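Local coordinates for protease (Penicillium cyclopium, PDB 5Z6O), which catalyses peptide-bond hydrolysis as a subtilisin-type serine endopeptidase related to proteinase K, probably acting on casein, gelatin and type IV collagen, at residues Lys130-Met135 against Gly236-Leu241; Gln110-Met115 against Asn146-Asn151; Glu34-Tyr39 against Tyr240-Glu245. All coordinates share one frame; numbering follows the deposited sequence. Where two conformers were deposited one is given.

Two of the contacts seat helix 227-245 on the central parallel sheet of a subtilisin fold; the third packs two helices together on its other face. In chain order the segments run 34-39, 110-115, 130-135, 146-151, 236-241 and 240-245, the last two overlapping at Tyr-240 and Leu-241. Interactions 1 and 3 have centres about 6 Å apart: helix 227-245 supplies one side of both, strand 131-135 and the lead-in to its neighbour 37-42 the other. Interaction 2, centred about 17 Å from interaction 1 and 22 Å from interaction 3, joins helices 108-124 and 143-154. Met-135 bridges the layers, packing on Val-111 and Met-115. The sandwiched sheet carries Asp-42 and helix 227-245 Ser-228, both probably charge-relay residues.

Interaction 1 of 3, residues Lys130-Met135 against Gly236-Leu241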
loop_
_atom_site.group_PDB
_atom_site.type_symbol
_atom_site.label_atom_id
_atom_site.label_comp_id
_atom_site.label_asym_id
_atom_site.label_seq_id
_atom_site.Cartn_x
_atom_site.Cartn_y
_atom_site.Cartn_z
ATOM N N LYS A 130 -2.407 -15.395 -3.113
ATOM C CA LYS A 130 -1.483 -14.961 -2.069
ATOM C C LYS A 130 -0.494 -13.959 -2.641
ATOM O O LYS A 130 0.723 -14.043 -2.466
ATOM C CB LYS A 130 -0.810 -16.166 -1.415
ATOM C CG LYS A 130 -0.362 -17.254 -2.342
ATOM C CD LYS A 130 0.179 -18.428 -1.497
ATOM C CE LYS A 130 1.298 -19.192 -2.197
ATOM N NZ LYS A 130 0.784 -20.163 -3.203
ATOM N N SER A 131 -1.026 -12.954 -3.338
ATOM C CA SER A 131 -0.255 -11.897 -3.989
ATOM C C SER A 131 -0.917 -10.577 -3.640
ATOM O O SER A 131 -2.137 -10.543 -3.444
ATOM C CB SER A 131 -0.237 -11.982 -5.542
ATOM O OG SER A 131 0.402 -13.127 -6.044
ATOM N N VAL A 132 -0.124 -9.482 -3.653
ATOM C CA VAL A 132 -0.613 -8.159 -3.267
ATOM C C VAL A 132 -0.147 -7.157 -4.306
ATOM O O VAL A 132 0.973 -7.256 -4.822
ATOM C CB VAL A 132 -0.089 -7.786 -1.850
ATOM C CG1 VAL A 132 -0.337 -6.301 -1.545
ATOM C CG2 VAL A 132 -0.746 -8.692 -0.823
ATOM N N MET A 133 -1.026 -6.230 -4.667
ATOM C CA MET A 133 -0.648 -5.151 -5.554
ATOM C C MET A 133 -0.955 -3.838 -4.874
ATOM O O MET A 133 -2.048 -3.662 -4.334
ATOM C CB MET A 133 -1.403 -5.255 -6.887
ATOM C CG MET A 133 -1.054 -4.122 -7.850
ATOM S SD MET A 133 -1.948 -4.193 -9.433
ATOM C CE MET A 133 -1.151 -5.579 -10.226
ATOM N N ASN A 134 -0.009 -2.911 -4.920
ATOM C CA ASN A 134 -0.229 -1.585 -4.359
ATOM C C ASN A 134 -0.275 -0.554 -5.485
ATOM O O ASN A 134 0.659 -0.465 -6.293
ATOM C CB ASN A 134 0.858 -1.203 -3.370
ATOM C CG ASN A 134 0.548 0.132 -2.698
ATOM O OD1 ASN A 134 -0.338 0.215 -1.831
ATOM N ND2 ASN A 134 1.230 1.179 -3.116
ATOM N N MET A 135 -1.307 0.295 -5.483
ATOM C CA MET A 135 -1.443 1.335 -6.515
ATOM C C MET A 135 -1.594 2.668 -5.802
ATOM O O MET A 135 -2.690 3.017 -5.384
ATOM C CB MET A 135 -2.626 1.101 -7.456
ATOM C CG MET A 135 -2.300 -0.007 -8.460
ATOM S SD MET A 135 -3.589 -0.103 -9.789
ATOM C CE MET A 135 -3.407 1.449 -10.635
ATOM N N GLY A 236 1.086 -3.824 2.914
ATOM C CA GLY A 236 1.922 -4.601 3.815
ATOM C C GLY A 236 1.105 -5.399 4.816
ATOM O O GLY A 236 1.441 -6.548 5.118
ATOM N N ALA A 237 0.060 -4.793 5.388
ATOM C CA ALA A 237 -0.749 -5.537 6.349
ATOM C C ALA A 237 -1.429 -6.736 5.693
ATOM O O ALA A 237 -1.602 -7.784 6.330
ATOM C CB ALA A 237 -1.800 -4.610 6.991
ATOM N N ALA A 238 -1.863 -6.601 4.433
ATOM C CA ALA A 238 -2.452 -7.749 3.765
ATOM C C ALA A 238 -1.437 -8.857 3.605
ATOM O O ALA A 238 -1.748 -10.023 3.843
ATOM C CB ALA A 238 -3.014 -7.357 2.395
ATOM N N ALA A 239 -0.208 -8.513 3.199
ATOM C CA ALA A 239 0.804 -9.561 3.046
ATOM C C ALA A 239 1.082 -10.232 4.389
ATOM O O ALA A 239 1.174 -11.464 4.486
ATOM C CB ALA A 239 2.082 -8.955 2.435
ATOM N N TYR A 240 1.174 -9.425 5.448
ATOM C CA TYR A 240 1.337 -9.931 6.803
ATOM C C TYR A 240 0.225 -10.917 7.181
ATOM O O TYR A 240 0.489 -12.009 7.706
ATOM C CB TYR A 240 1.354 -8.728 7.723
ATOM C CG TYR A 240 1.377 -9.037 9.181
ATOM C CD1 TYR A 240 2.552 -9.456 9.801
ATOM C CD2 TYR A 240 0.234 -8.911 9.935
ATOM C CE1 TYR A 240 2.570 -9.747 11.167
ATOM C CE2 TYR A 240 0.242 -9.156 11.331
ATOM C CZ TYR A 240 1.403 -9.585 11.907
ATOM O OH TYR A 240 1.378 -9.829 13.248
ATOM N N LEU A 241 -1.041 -10.545 6.934
ATOM C CA LEU A 241 -2.131 -11.412 7.362
ATOM C C LEU A 241 -2.205 -12.664 6.505
ATOM O O LEU A 241 -2.604 -13.726 6.999
ATOM C CB LEU A 241 -3.465 -10.654 7.308
ATOM C CG LEU A 241 -3.567 -9.570 8.380
ATOM C CD1 LEU A 241 -4.835 -8.725 8.174
ATOM C CD2 LEU A 241 -3.597 -10.219 9.755
#
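Val-132 rests one methyl on two successive alanines of helix 236-241, part of the helix layer that covers one face of the parallel sheet in the subtilisin fold. Valine suits the strand because its branched CB fills width close to the backbone, and the strand turns that branch toward the helix. Alanine suits the helix because a single methyl lets strand and helix come close: the CA atoms of Val-132 and Ala-239 lie only 6.6 Å apart. The neighbours Ser-131 and Met-133 point to the other face, where they touch helix 108-124, as alternation along a strand requires. Next to Val-132 in the sheet, Ile-38 touches both Val-132 and Ala-239, and Phe-158 meets Ala-238 from strand 157-162 on the other flank. No hydrogen bond joins the two segments; the contact is buried and apolar. Only one branch of Val-132 reaches this segment. CG1 is anti to the backbone N (chi1 168°), which leaves CG2 beside that N and reaching for the helix. There CG2 is straddled by the two methyls, 4.2 Å from CB of Ala-238 and 4.3 Å from CB of Ala-239, while the backbone N of Ala-239 lies 4.1 Å from this same CG2.

Interaction 2 of 3, residues Gln110-Met115 against Asn146-Asn151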
loop_
_atom_site.group_PDB
_atom_site.type_symbol
_atom_site.label_atom_id
_atom_site.label_comp_id
_atom_site.label_asym_id
_atom_site.label_seq_id
_atom_site.Cartn_x
_atom_site.Cartn_y
_atom_site.Cartn_z
ATOM N N GLN A 110 -0.415 2.831 -20.210
ATOM C CA GLN A 110 0.847 2.329 -19.631
ATOM C C GLN A 110 0.614 1.690 -18.270
ATOM O O GLN A 110 1.245 0.674 -17.920
ATOM C CB GLN A 110 1.877 3.453 -19.409
ATOM C CG GLN A 110 2.228 4.319 -20.566
ATOM C CD GLN A 110 3.245 5.397 -20.194
ATOM O OE1 GLN A 110 3.442 5.734 -18.997
ATOM N NE2 GLN A 110 3.916 5.928 -21.202
ATOM N N VAL A 111 -0.242 2.318 -17.456
ATOM C CA VAL A 111 -0.568 1.750 -16.142
ATOM C C VAL A 111 -1.244 0.400 -16.303
ATOM O O VAL A 111 -0.914 -0.581 -15.610
ATOM C CB VAL A 111 -1.462 2.717 -15.348
ATOM C CG1 VAL A 111 -1.922 2.066 -14.032
ATOM C CG2 VAL A 111 -0.729 4.007 -15.080
ATOM N N ILE A 112 -2.241 0.331 -17.199
ATOM C CA ILE A 112 -2.971 -0.915 -17.358
ATOM C C ILE A 112 -2.048 -2.012 -17.859
ATOM O O ILE A 112 -2.160 -3.167 -17.433
ATOM C CB ILE A 112 -4.190 -0.702 -18.289
ATOM C CG1 ILE A 112 -5.184 0.220 -17.590
ATOM C CG2 ILE A 112 -4.841 -2.056 -18.666
ATOM C CD1 ILE A 112 -6.318 0.653 -18.440
ATOM N N ALA A 113 -1.124 -1.672 -18.774
ATOM C CA ALA A 113 -0.138 -2.651 -19.250
ATOM C C ALA A 113 0.700 -3.203 -18.096
ATOM O O ALA A 113 1.003 -4.406 -18.057
ATOM C CB ALA A 113 0.760 -2.008 -20.321
ATOM N N GLY A 114 1.057 -2.351 -17.128
ATOM C CA GLY A 114 1.806 -2.853 -15.976
ATOM C C GLY A 114 0.974 -3.762 -15.087
ATOM O O GLY A 114 1.458 -4.793 -14.589
ATOM N N MET A 115 -0.303 -3.405 -14.892
ATOM C CA MET A 115 -1.203 -4.257 -14.111
ATOM C C MET A 115 -1.363 -5.625 -14.751
ATOM O O MET A 115 -1.329 -6.661 -14.056
ATOM C CB MET A 115 -2.574 -3.583 -13.974
ATOM C CG MET A 115 -2.496 -2.229 -13.293
ATOM S SD MET A 115 -4.010 -1.280 -13.432
ATOM C CE MET A 115 -5.086 -2.309 -12.470
ATOM N N ASN A 146 -11.105 1.168 -14.109
ATOM C CA ASN A 146 -11.863 0.401 -13.128
ATOM C C ASN A 146 -11.999 -1.061 -13.528
ATOM O O ASN A 146 -11.898 -1.949 -12.674
ATOM C CB ASN A 146 -13.242 1.007 -12.914
ATOM C CG ASN A 146 -13.213 2.212 -12.000
ATOM O OD1 ASN A 146 -12.154 2.755 -11.695
ATOM N ND2 ASN A 146 -14.372 2.608 -11.524
ATOM N N ASP A 147 -12.228 -1.342 -14.827
ATOM C CA ASP A 147 -12.275 -2.736 -15.284
ATOM C C ASP A 147 -10.951 -3.446 -15.039
ATOM O O ASP A 147 -10.934 -4.635 -14.669
ATOM C CB ASP A 147 -12.575 -2.827 -16.778
ATOM C CG ASP A 147 -13.998 -2.410 -17.117
ATOM O OD1 ASP A 147 -14.841 -2.354 -16.200
ATOM O OD2 ASP A 147 -14.217 -2.140 -18.323
ATOM N N ALA A 148 -9.844 -2.772 -15.356
ATOM C CA ALA A 148 -8.534 -3.391 -15.166
ATOM C C ALA A 148 -8.303 -3.722 -13.695
ATOM O O ALA A 148 -7.790 -4.804 -13.363
ATOM C CB ALA A 148 -7.443 -2.464 -15.680
ATOM N N ALA A 149 -8.648 -2.786 -12.809
ATOM C CA ALA A 149 -8.490 -3.034 -11.366
ATOM C C ALA A 149 -9.347 -4.204 -10.894
ATOM O O ALA A 149 -8.892 -5.072 -10.107
ATOM C CB ALA A 149 -8.837 -1.780 -10.576
ATOM N N ALA A 150 -10.613 -4.237 -11.337
ATOM C CA ALA A 150 -11.476 -5.344 -10.950
ATOM C C ALA A 150 -10.915 -6.662 -11.454
ATOM O O ALA A 150 -11.026 -7.685 -10.782
ATOM C CB ALA A 150 -12.908 -5.149 -11.474
ATOM N N ASN A 151 -10.322 -6.660 -12.646
ATOM C CA ASN A 151 -9.736 -7.888 -13.163
ATOM C C ASN A 151 -8.549 -8.347 -12.317
ATOM O O ASN A 151 -8.320 -9.557 -12.164
ATOM C CB ASN A 151 -9.303 -7.680 -14.613
ATOM C CG ASN A 151 -8.732 -8.933 -15.217
ATOM O OD1 ASN A 151 -9.442 -9.925 -15.369
ATOM N ND2 ASN A 151 -7.439 -8.914 -15.534
#
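Ala-148 pushes its methyl into a shallow notch on helix 110-115, between Ile-112 and Met-115, which stand one turn apart. Ile-112 forms the first wall: the methyl sits before the fork of its CG1 and CG2, each 4.0 Å from CB of Ala-148. The other wall is CE of Met-115, also 4.0 Å from CB of Ala-148. An alanine is the right bump here, since a single methyl fits between the two. The complementary hollow lies on helix 146-151, where CE of Met-115 lies in the shallow dip that Ala-148 and Ala-149 leave. The methionine chain runs out nearly straight and then bends at the sulfur (chi3 66°), which lays CE against the peptide link between Ala-148 and Ala-149, 3.6 Å from N of Ala-149 and 4.2 Å from CB of that residue. The two helices are the crossovers of consecutive beta-alpha-beta units, leading into and out of strand 131-135, and their short segments run nearly parallel at 12° with axes 10.2 Å apart. A methionine bridges that spacing well, being long and flexible enough to find the alanine surface. Met-145 before segment 146-151 and Val-152 after it also touch Met-115.

Interaction 3 of 3, residues Glu34-Tyr39 against Tyr240-Glu245; sequences EGIVIY and YLMALE
The turn leading into strand 37-42, a central strand of the subtilisin sheet, packs here against the C-terminal part of helix 227-245. Ile-36 carries the contact, facing Met-242 and Ala-243. With CG1 beside the backbone N (chi1 -54°), CG2 is left anti to that N, and the turn at chi2 (-60°) brings CD1 onto the helix, 3.8 Å from CB of Met-242. CG1 itself is 4.1 Å from CB of Ala-243. The shorter branch has its own partner, since CG2 stands 4.0 Å from SD of Met-242. Beyond CG the methionine is extended and crosses the isoleucine at about a right angle, so that its base meets one branch and its sulfur the other. A beta-branched residue suits the spot because it offers both surfaces at once. Replacing Ile-36 with an alanine would probably leave Met-242 CB and SD and the methyl of Ala-243 without these apolar neighbours and open a gap between segment and helix. Nearer the surface, the methyl of Ala-243 sits against the backbone of Glu-34, 3.6 Å from its O; a small residue lets the chain pass this close. The Glu-34 side chain itself leads away from the helix, as a charged group at an exposed edge should. Gly-35 takes a positive phi at the turn, where a side chain would run into the carbonyl O of Glu-34, so glycine fits. After Ile-36 the strand proper begins, with Val-37 bonded through its backbone to Val-132 of the neighbouring strand. This packing of helix 227-245 on the lead-in of an inner parallel strand belongs to the alpha/beta/alpha sandwich of the subtilase fold.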
loop_
_atom_site.group_PDB
_atom_site.type_symbol
_atom_site.label_atom_id
_atom_site.label_comp_id
_atom_site.label_asym_id
_atom_site.label_seq_id
_atom_site.Cartn_x
_atom_site.Cartn_y
_atom_site.Cartn_z
ATOM N N GLU A 34 6.450 -13.301 5.099
ATOM C CA GLU A 34 7.373 -14.077 4.281
ATOM C C GLU A 34 6.624 -14.937 3.276
ATOM O O GLU A 34 5.574 -15.495 3.582
ATOM C CB GLU A 34 8.243 -14.987 5.175
ATOM C CG GLU A 34 9.405 -15.648 4.419
ATOM C CD GLU A 34 10.466 -16.234 5.363
ATOM O OE1 GLU A 34 10.091 -16.985 6.287
ATOM O OE2 GLU A 34 11.663 -15.924 5.183
ATOM N N GLY A 35 7.152 -15.014 2.064
ATOM C CA GLY A 35 6.544 -15.821 1.036
ATOM C C GLY A 35 5.442 -15.150 0.258
ATOM O O GLY A 35 4.889 -15.766 -0.668
ATOM N N ILE A 36 5.095 -13.912 0.596
ATOM C CA ILE A 36 4.082 -13.158 -0.144
ATOM C C ILE A 36 4.775 -12.185 -1.089
ATOM O O ILE A 36 5.728 -11.515 -0.699
ATOM C CB ILE A 36 3.156 -12.389 0.807
ATOM C CG1 ILE A 36 2.562 -13.335 1.841
ATOM C CG2 ILE A 36 2.030 -11.718 -0.013
ATOM C CD1 ILE A 36 1.732 -14.479 1.203
ATOM N N VAL A 37 4.266 -12.067 -2.322
ATOM C CA VAL A 37 4.809 -11.147 -3.322
ATOM C C VAL A 37 3.956 -9.887 -3.337
ATOM O O VAL A 37 2.717 -9.968 -3.403
ATOM C CB VAL A 37 4.829 -11.801 -4.713
ATOM C CG1 VAL A 37 5.358 -10.811 -5.747
ATOM C CG2 VAL A 37 5.674 -13.080 -4.660
ATOM N N ILE A 38 4.603 -8.731 -3.275
ATOM C CA ILE A 38 3.940 -7.435 -3.366
ATOM C C ILE A 38 4.386 -6.761 -4.655
ATOM O O ILE A 38 5.576 -6.470 -4.828
ATOM C CB ILE A 38 4.278 -6.541 -2.168
ATOM C CG1 ILE A 38 3.789 -7.173 -0.856
ATOM C CG2 ILE A 38 3.600 -5.197 -2.350
ATOM C CD1 ILE A 38 4.376 -6.488 0.420
ATOM N N TYR A 39 3.431 -6.432 -5.525
ATOM C CA TYR A 39 3.751 -5.681 -6.733
ATOM C C TYR A 39 3.562 -4.195 -6.470
ATOM O O TYR A 39 2.453 -3.759 -6.166
ATOM C CB TYR A 39 2.846 -6.111 -7.888
ATOM C CG TYR A 39 3.056 -7.551 -8.272
ATOM C CD1 TYR A 39 4.056 -7.903 -9.191
ATOM C CD2 TYR A 39 2.244 -8.564 -7.731
ATOM C CE1 TYR A 39 4.259 -9.211 -9.563
ATOM C CE2 TYR A 39 2.458 -9.899 -8.084
ATOM C CZ TYR A 39 3.463 -10.201 -9.008
ATOM O OH TYR A 39 3.657 -11.506 -9.364
ATOM N N TYR A 240 1.174 -9.425 5.448
ATOM C CA TYR A 240 1.337 -9.931 6.803
ATOM C C TYR A 240 0.225 -10.917 7.181
ATOM O O TYR A 240 0.489 -12.009 7.706
ATOM C CB TYR A 240 1.354 -8.728 7.723
ATOM C CG TYR A 240 1.377 -9.037 9.181
ATOM C CD1 TYR A 240 2.552 -9.456 9.801
ATOM C CD2 TYR A 240 0.234 -8.911 9.935
ATOM C CE1 TYR A 240 2.570 -9.747 11.167
ATOM C CE2 TYR A 240 0.242 -9.156 11.331
ATOM C CZ TYR A 240 1.403 -9.585 11.907
ATOM O OH TYR A 240 1.378 -9.829 13.248
ATOM N N LEU A 241 -1.041 -10.545 6.934
ATOM C CA LEU A 241 -2.131 -11.412 7.362
ATOM C C LEU A 241 -2.205 -12.664 6.505
ATOM O O LEU A 241 -2.604 -13.726 6.999
ATOM C CB LEU A 241 -3.465 -10.654 7.308
ATOM C CG LEU A 241 -3.567 -9.570 8.380
ATOM C CD1 LEU A 241 -4.835 -8.725 8.174
ATOM C CD2 LEU A 241 -3.597 -10.219 9.755
ATOM N N MET A 242 -1.852 -12.561 5.223
ATOM C CA MET A 242 -1.814 -13.749 4.380
ATOM C C MET A 242 -0.820 -14.760 4.915
ATOM O O MET A 242 -1.118 -15.956 4.976
ATOM C CB MET A 242 -1.436 -13.386 2.933
ATOM C CG MET A 242 -2.561 -12.688 2.201
ATOM S SD MET A 242 -1.927 -12.106 0.572
ATOM C CE MET A 242 -3.451 -11.376 -0.015
ATOM N N ALA A 243 0.382 -14.301 5.281
ATOM C CA ALA A 243 1.386 -15.256 5.739
ATOM C C ALA A 243 1.089 -15.729 7.154
ATOM O O ALA A 243 1.472 -16.844 7.509
ATOM C CB ALA A 243 2.788 -14.646 5.667
ATOM N N LEU A 244 0.389 -14.916 7.956
ATOM C CA LEU A 244 0.093 -15.268 9.350
ATOM C C LEU A 244 -1.139 -16.164 9.471
ATOM O O LEU A 244 -1.084 -17.241 10.072
ATOM C CB LEU A 244 -0.095 -13.992 10.173
ATOM C CG LEU A 244 -0.549 -14.186 11.631
ATOM C CD1 LEU A 244 0.562 -14.862 12.407
ATOM C CD2 LEU A 244 -0.925 -12.855 12.281
ATOM N N GLU A 245 -2.270 -15.720 8.944
ATOM C CA GLU A 245 -3.566 -16.393 9.112
ATOM C C GLU A 245 -3.973 -17.214 7.902
ATOM O O GLU A 245 -4.956 -17.964 7.973
ATOM C CB GLU A 245 -4.681 -15.366 9.354
ATOM C CG GLU A 245 -4.450 -14.451 10.525
ATOM C CD GLU A 245 -5.583 -13.454 10.723
ATOM O OE1 GLU A 245 -6.428 -13.289 9.816
ATOM O OE2 GLU A 245 -5.608 -12.814 11.782
#